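Local coordinates for DUF655 domain-containing protein (Archaeoglobus fulgidus, PDB 2I5H) that is of unknown function, though its family belongs to a helix-hairpin-helix clan, which would be consistent with nucleic acid binding, at residues D25-H31 against R41-Q46. Numbering follows the deposited sequence.
Sequences DFMPYGH and REPLAQ
M27 and L44 pair through two backbone hydrogen bonds where antiparallel strands 20-27 and 44-49 of the five-stranded sheet meet and a type I turn, M27 to G30, begins. M27 N points almost straight at L44 O (2.7 Å), whereas M27 O is gripped by L44 N and G30 N from opposite faces of its carbonyl plane. On the face carrying F26 and A45, the F26 ring is swung along the strand, CG anti to the backbone N (chi1 174°). It lies alongside P43, with CE1 3.9 Å from P43 CB and CD1 3.2 Å from L44 O, while A45 CB sits at the ring edge and P28 N stands over the ring centre. Replacing F26 with an alanine is likely to leave P43 and A45 without their shared apolar neighbour and P28 N without the ring face against it. On the other face, M27, bent at chi3, brings CE to 3.9 Å from Q46 CG. The H31 ring crosses L44 at about a right angle, CD2 3.9 Å from L44 CD1, and meets Q46 NE2 at its edge; E57 OE1 is hydrogen-bonded to H31 NE2 and Q46 NE2, and T95 N to Q46 OE1. Beyond the turn, R41 NE binds R36 O, while a water accepts from R41 NH1 and donates to Y29 O and H31 O.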
loop_
_atom_site.group_PDB
_atom_site.type_symbol
_atom_site.label_atom_id
_atom_site.label_comp_id
_atom_site.label_asym_id
_atom_site.label_seq_id
_atom_site.Cartn_x
_atom_site.Cartn_y
_atom_site.Cartn_z
ATOM N N ASP A 25 5.295 11.716 -0.145
ATOM C CA ASP A 25 6.296 12.761 -0.283
ATOM C C ASP A 25 5.634 14.042 -0.780
ATOM O O ASP A 25 4.792 14.000 -1.682
ATOM C CB ASP A 25 7.365 12.279 -1.280
ATOM C CG ASP A 25 8.541 13.231 -1.404
ATOM O OD1 ASP A 25 8.938 13.844 -0.394
ATOM O OD2 ASP A 25 9.084 13.347 -2.519
ATOM N N PHE A 26 5.992 15.169 -0.172
ATOM C CA PHE A 26 5.453 16.462 -0.591
ATOM C C PHE A 26 6.581 17.352 -1.110
ATOM O O PHE A 26 7.615 17.523 -0.446
ATOM C CB PHE A 26 4.717 17.161 0.561
ATOM C CG PHE A 26 4.266 18.565 0.226
ATOM C CD1 PHE A 26 3.535 18.820 -0.942
ATOM C CD2 PHE A 26 4.599 19.634 1.054
ATOM C CE1 PHE A 26 3.146 20.122 -1.278
ATOM C CE2 PHE A 26 4.213 20.946 0.728
ATOM C CZ PHE A 26 3.485 21.190 -0.442
ATOM N N MET A 27 6.381 17.907 -2.305
ATOM C CA MET A 27 7.366 18.776 -2.950
ATOM C C MET A 27 6.786 20.165 -3.208
ATOM O O MET A 27 6.114 20.392 -4.224
ATOM C CB MET A 27 7.803 18.175 -4.285
ATOM C CG MET A 27 8.488 16.828 -4.167
ATOM S SD MET A 27 8.615 15.972 -5.751
ATOM C CE MET A 27 7.104 15.052 -5.743
ATOM N N PRO A 28 7.046 21.115 -2.299
ATOM C CA PRO A 28 6.548 22.493 -2.427
ATOM C C PRO A 28 6.743 23.089 -3.818
ATOM O O PRO A 28 5.846 23.757 -4.339
ATOM C CB PRO A 28 7.347 23.243 -1.365
ATOM C CG PRO A 28 7.495 22.220 -0.297
ATOM C CD PRO A 28 7.825 20.956 -1.058
ATOM N N TYR A 29 7.913 22.868 -4.415
ATOM C CA TYR A 29 8.187 23.392 -5.759
ATOM C C TYR A 29 8.235 22.318 -6.836
ATOM O O TYR A 29 8.826 22.521 -7.904
ATOM C CB TYR A 29 9.505 24.178 -5.781
ATOM C CG TYR A 29 9.333 25.653 -5.509
ATOM C CD1 TYR A 29 9.968 26.262 -4.429
ATOM C CD2 TYR A 29 8.510 26.438 -6.322
ATOM C CE1 TYR A 29 9.784 27.619 -4.158
ATOM C CE2 TYR A 29 8.318 27.792 -6.058
ATOM C CZ TYR A 29 8.954 28.375 -4.974
ATOM O OH TYR A 29 8.727 29.702 -4.679
ATOM N N GLY A 30 7.622 21.174 -6.563
ATOM C CA GLY A 30 7.616 20.095 -7.536
ATOM C C GLY A 30 8.938 19.359 -7.670
ATOM O O GLY A 30 9.790 19.417 -6.784
ATOM N N HIS A 31 9.118 18.663 -8.786
ATOM C CA HIS A 31 10.344 17.903 -8.999
ATOM C C HIS A 31 11.577 18.779 -9.137
ATOM O O HIS A 31 11.583 19.754 -9.880
ATOM C CB HIS A 31 10.190 16.998 -10.219
ATOM C CG HIS A 31 9.199 15.896 -10.013
ATOM N ND1 HIS A 31 9.425 14.851 -9.145
ATOM C CD2 HIS A 31 7.963 15.698 -10.530
ATOM C CE1 HIS A 31 8.369 14.056 -9.132
ATOM N NE2 HIS A 31 7.468 14.548 -9.964
ATOM N N ARG A 41 6.041 26.216 -11.686
ATOM C CA ARG A 41 6.053 24.931 -10.992
ATOM C C ARG A 41 5.031 24.931 -9.865
ATOM O O ARG A 41 4.955 25.877 -9.089
ATOM C CB ARG A 41 7.439 24.655 -10.416
ATOM C CG ARG A 41 8.546 24.770 -11.434
ATOM C CD ARG A 41 9.901 24.462 -10.824
ATOM N NE ARG A 41 10.976 24.904 -11.702
ATOM C CZ ARG A 41 12.267 24.848 -11.393
ATOM N NH1 ARG A 41 12.651 24.356 -10.221
ATOM N NH2 ARG A 41 13.174 25.307 -12.248
ATOM N N GLU A 42 4.241 23.874 -9.767
ATOM C CA GLU A 42 3.257 23.831 -8.703
ATOM C C GLU A 42 3.628 22.833 -7.619
ATOM O O GLU A 42 4.447 21.935 -7.828
ATOM C CB GLU A 42 1.870 23.526 -9.281
ATOM C CG GLU A 42 1.674 22.147 -9.869
ATOM C CD GLU A 42 0.476 22.106 -10.822
ATOM O OE1 GLU A 42 -0.577 22.712 -10.509
ATOM O OE2 GLU A 42 0.588 21.463 -11.883
ATOM N N PRO A 43 3.060 23.006 -6.426
ATOM C CA PRO A 43 3.366 22.077 -5.339
ATOM C C PRO A 43 2.766 20.717 -5.667
ATOM O O PRO A 43 1.608 20.620 -6.076
ATOM C CB PRO A 43 2.734 22.746 -4.115
ATOM C CG PRO A 43 1.651 23.625 -4.701
ATOM C CD PRO A 43 2.274 24.160 -5.951
ATOM N N LEU A 44 3.561 19.668 -5.502
ATOM C CA LEU A 44 3.111 18.321 -5.812
ATOM C C LEU A 44 3.304 17.349 -4.659
ATOM O O LEU A 44 4.154 17.555 -3.798
ATOM C CB LEU A 44 3.900 17.763 -7.005
ATOM C CG LEU A 44 3.896 18.482 -8.356
ATOM C CD1 LEU A 44 4.879 17.779 -9.309
ATOM C CD2 LEU A 44 2.475 18.479 -8.930
ATOM N N ALA A 45 2.498 16.292 -4.651
ATOM C CA ALA A 45 2.643 15.233 -3.666
ATOM C C ALA A 45 2.494 13.885 -4.368
ATOM O O ALA A 45 1.751 13.758 -5.345
ATOM C CB ALA A 45 1.595 15.362 -2.565
ATOM N N GLN A 46 3.230 12.884 -3.901
ATOM C CA GLN A 46 3.057 11.557 -4.456
ATOM C C GLN A 46 2.300 10.830 -3.358
ATOM O O GLN A 46 2.677 10.889 -2.184
ATOM C CB GLN A 46 4.402 10.898 -4.763
ATOM C CG GLN A 46 5.167 11.627 -5.852
ATOM C CD GLN A 46 6.357 10.843 -6.361
ATOM O OE1 GLN A 46 7.004 10.119 -5.604
ATOM N NE2 GLN A 46 6.660 10.993 -7.646
HETATM O O HOH W 1 5.001 25.892 -5.920
HETATM O O HOH W 2 11.322 22.284 -8.687
#